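Local coordinates for protein dimethylsulfoniopropionate lyase (Roseovarius nubinhibens, PDB 4B29) that binds zinc and, as a cupin-family lyase, probably cleaves dimethylsulfoniopropionate to release dimethyl sulfide, at residues 76-79 / 80-84; 100-103 / 104-108. All blocks are in the same frame, centred on the assembly; numbering follows the deposited sequence. Where two conformers were deposited one is given.

Interaction 1 of 2, residues 76-79 / 80-84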
# COMPACT_ATOMS: atom_id res chain seq x y z
N GLY A 76 -8.74 -10.06 3.66
CA GLY A 76 -7.90 -11.03 2.93
C GLY A 76 -7.26 -12.00 3.87
O GLY A 76 -6.98 -11.70 5.04
N HIS A 77 -7.03 -13.22 3.37
CA HIS A 77 -6.27 -14.22 4.13
C HIS A 77 -4.86 -13.74 4.49
O HIS A 77 -4.15 -13.24 3.63
CB HIS A 77 -6.14 -15.53 3.29
CG HIS A 77 -5.21 -16.56 3.89
ND1 HIS A 77 -5.57 -17.35 4.96
CD2 HIS A 77 -3.95 -16.94 3.54
CE1 HIS A 77 -4.57 -18.15 5.28
NE2 HIS A 77 -3.58 -17.93 4.42
N ALA A 78 -4.47 -13.92 5.75
CA ALA A 78 -3.11 -13.63 6.21
C ALA A 78 -2.31 -14.89 6.49
O ALA A 78 -2.87 -15.95 6.89
CB ALA A 78 -3.16 -12.72 7.50
N SER A 79 -1.00 -14.81 6.36
CA SER A 79 -0.15 -15.86 6.90
C SER A 79 -0.01 -15.62 8.40
O SER A 79 -0.40 -14.56 8.89
CB SER A 79 1.23 -15.82 6.27
OG SER A 79 1.85 -14.56 6.61
N ASP A 80 0.56 -16.59 9.13
CA ASP A 80 0.78 -16.36 10.56
C ASP A 80 1.74 -15.15 10.73
O ASP A 80 1.60 -14.36 11.67
CB ASP A 80 1.39 -17.60 11.20
CG ASP A 80 0.38 -18.76 11.33
OD1 ASP A 80 -0.85 -18.56 11.08
OD2 ASP A 80 0.83 -19.86 11.69
N GLN A 81 2.68 -15.01 9.79
CA GLN A 81 3.64 -13.89 9.84
C GLN A 81 3.02 -12.55 9.53
O GLN A 81 3.47 -11.52 10.06
CB GLN A 81 4.81 -14.17 8.91
CG GLN A 81 5.76 -15.20 9.52
CD GLN A 81 6.55 -15.91 8.46
OE1 GLN A 81 6.75 -15.38 7.34
NE2 GLN A 81 6.99 -17.17 8.77
N SER A 82 1.99 -12.52 8.70
CA SER A 82 1.42 -11.23 8.24
C SER A 82 0.16 -10.84 9.01
O SER A 82 -0.35 -9.73 8.86
CB SER A 82 1.13 -11.30 6.74
OG SER A 82 -0.13 -11.89 6.44
N GLN A 83 -0.35 -11.77 9.82
CA GLN A 83 -1.59 -11.47 10.57
C GLN A 83 -1.49 -10.24 11.50
O GLN A 83 -2.42 -9.44 11.51
CB GLN A 83 -2.08 -12.74 11.32
CG GLN A 83 -3.17 -12.46 12.40
CD GLN A 83 -2.54 -12.13 13.81
OE1 GLN A 83 -1.59 -12.81 14.25
NE2 GLN A 83 -3.06 -11.09 14.50
N PRO A 84 -0.39 -10.08 12.23
CA PRO A 84 -0.32 -8.88 13.12
C PRO A 84 -0.45 -7.58 12.33
O PRO A 84 -1.20 -6.67 12.73
CB PRO A 84 1.04 -9.03 13.82
CG PRO A 84 1.20 -10.57 13.90
CD PRO A 84 0.69 -11.02 12.52
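S79 and S82 face each other across one turn of the chain, and each side chain reaches for the other's backbone. OG of S79 is turned in between its own N and carbonyl carbon (chi1 63°). This swings it over the turn toward S82, and S79 OG accepts a hydrogen bond from S82 N at 2.9 Å (134° at the hydrogen). In return, S82 OG lies 3.0 Å from S79 N and accepts a weak, bent bond from it. The two bonds run in opposite senses and hold the two serines side by side. S82 OG is also hydrogen-bonded to V159 O in strand 153-159. The buried hydroxyl therefore ties the turn to the sheet. The carbonyl of S79 points into the same turn. S79 O takes weak bonds from S82 N at 3.1 Å and from Q83 N at 2.9 Å, so S82 N is shared between the carbonyl and the side chain of S79. A78 lies against the turn. A78 CB meets S82 OG at 3.3 Å and lies 4.0 Å from Q83 CB. The Q83 chain then bends away at chi2, and its NE2 is hydrogen-bonded to D87, one turn further along the helix. Q81 CB passes S79 OG at 3.8 Å. S79 pairs a side-chain bond to the third following residue with weak carbonyl bonds to the third and fourth. This pattern fits an ST motif, here leading the chain into helix 83-92.

Interaction 2 of 2, residues 100-103 / 104-108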
# COMPACT_ATOMS: atom_id res chain seq x y z
N HIS A 100 -7.74 8.47 -3.02
CA HIS A 100 -8.18 7.76 -4.23
C HIS A 100 -7.26 8.00 -5.41
O HIS A 100 -6.93 7.07 -6.16
CB HIS A 100 -9.54 8.30 -4.67
CG HIS A 100 -10.70 7.48 -4.21
ND1 HIS A 100 -11.95 8.02 -4.03
CD2 HIS A 100 -10.80 6.16 -3.93
CE1 HIS A 100 -12.77 7.07 -3.62
NE2 HIS A 100 -12.09 5.94 -3.55
N SER A 101 -6.98 9.28 -5.69
CA SER A 101 -6.00 9.60 -6.75
C SER A 101 -6.69 9.68 -8.11
O SER A 101 -6.49 10.65 -8.82
CB SER A 101 -4.77 8.66 -6.84
OG SER A 101 -3.79 8.90 -5.83
N TYR A 102 -7.50 8.70 -8.47
CA TYR A 102 -8.00 8.64 -9.85
C TYR A 102 -9.44 9.13 -9.92
O TYR A 102 -10.17 9.09 -8.94
CB TYR A 102 -7.93 7.21 -10.41
CG TYR A 102 -6.51 6.67 -10.40
CD1 TYR A 102 -5.56 7.19 -11.28
CD2 TYR A 102 -6.14 5.66 -9.52
CE1 TYR A 102 -4.23 6.71 -11.27
CE2 TYR A 102 -4.81 5.19 -9.48
CZ TYR A 102 -3.88 5.69 -10.38
OH TYR A 102 -2.58 5.19 -10.36
N THR A 103 -9.82 9.50 -11.13
CA THR A 103 -11.19 9.97 -11.39
C THR A 103 -12.10 8.82 -11.74
O THR A 103 -11.65 7.72 -12.11
CB THR A 103 -11.26 10.97 -12.55
OG1 THR A 103 -10.92 10.34 -13.80
CG2 THR A 103 -10.32 12.13 -12.29
N GLU A 104 -13.41 9.10 -11.67
CA GLU A 104 -14.39 8.11 -12.06
C GLU A 104 -14.22 7.71 -13.53
O GLU A 104 -14.36 6.54 -13.88
CB GLU A 104 -15.81 8.61 -11.77
CG GLU A 104 -16.84 7.48 -11.87
CD GLU A 104 -18.29 7.96 -11.76
OE1 GLU A 104 -18.54 9.06 -11.24
OE2 GLU A 104 -19.17 7.20 -12.20
N ALA A 105 -13.88 8.67 -14.39
CA ALA A 105 -13.64 8.40 -15.80
C ALA A 105 -12.49 7.43 -16.01
O ALA A 105 -12.52 6.57 -16.91
CB ALA A 105 -13.35 9.72 -16.55
N GLU A 106 -11.46 7.56 -15.17
CA GLU A 106 -10.27 6.71 -15.29
C GLU A 106 -10.48 5.29 -14.82
O GLU A 106 -10.05 4.36 -15.49
CB GLU A 106 -9.12 7.33 -14.50
CG GLU A 106 -8.46 8.46 -15.21
CD GLU A 106 -7.37 9.10 -14.40
OE1 GLU A 106 -7.58 9.35 -13.17
OE2 GLU A 106 -6.30 9.36 -15.01
N VAL A 107 -11.17 5.10 -13.70
CA VAL A 107 -11.26 3.77 -13.09
C VAL A 107 -12.66 3.22 -12.81
O VAL A 107 -12.81 2.05 -12.52
CB VAL A 107 -10.46 3.68 -11.76
CG1 VAL A 107 -8.99 3.91 -12.00
CG2 VAL A 107 -11.01 4.62 -10.71
N GLY A 108 -13.67 4.08 -12.85
CA GLY A 108 -15.05 3.66 -12.61
C GLY A 108 -15.44 3.76 -11.16
O GLY A 108 -14.59 3.61 -10.24
O HOH W 1 -6.41 11.52 -11.96
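T103 and E106 are brought together by their first torsions. In T103, OG1 stands between the backbone N and the carbonyl carbon (chi1 67°), and so projects over the first turn of the helix. In E106, CG lies anti to the carbonyl carbon (chi1 -79°), and the chain beyond it is extended. It carries the carboxylate back to the start of the turn. T103 OG1 accepts from E106 N at 3.1 Å. In the other direction, E106 OE1 accepts from T103 N at 3.0 Å. This bond is almost straight (170° at the hydrogen) and uses the anti lone pair of OE1. The pair is a capping box, with T103 as the N-cap. The carbonyl of T103 completes the turn, because T103 O accepts from V107 N at 3.1 Å.

E106 OE1 has a second donor. A water donates to E106 OE1 at 2.7 Å and also to S101 O, bridging the two. E106 OE1 also sits at the edge of the Y102 ring, near its plane and 3.5 Å from Y102 CD1, and the carboxylate plane is turned steeply against the ring. The V107 and Y102 side chains cross at about a right angle, with V107 CG1 3.8 Å from Y102 CB. The Y102 side chain lies about 7 Å from the bound zinc, and its OH is hydrogen-bonded to that of Y145 in strand 144-149. G108 leaves the helix with positive phi and leads into helix 109-114. E104 forms a salt bridge with R109 there, and E104 and V107 both touch L112. Y102, E106 and V107 also touch M215 of strand 214-215, near the C terminus.

Both contacts are local turns, and they follow each other in series along the chain without nesting or crossing. Interaction 1 comes first. It closes the end of the loop after helix 67-73 and leads into helix 83-92. That helix and a further loop then carry the chain to interaction 2, which opens the short helix 104-107 just before helix 109-114. The centres are about 30 Å apart and lie on opposite sides of the chain's centre. Interaction 1 fastens its loop to strand 153-159 of the mixed sheet, away from the zinc. Interaction 2 joins helix 109-114 to strands 144-149 and 214-215 of the antiparallel sheet, near the metal site.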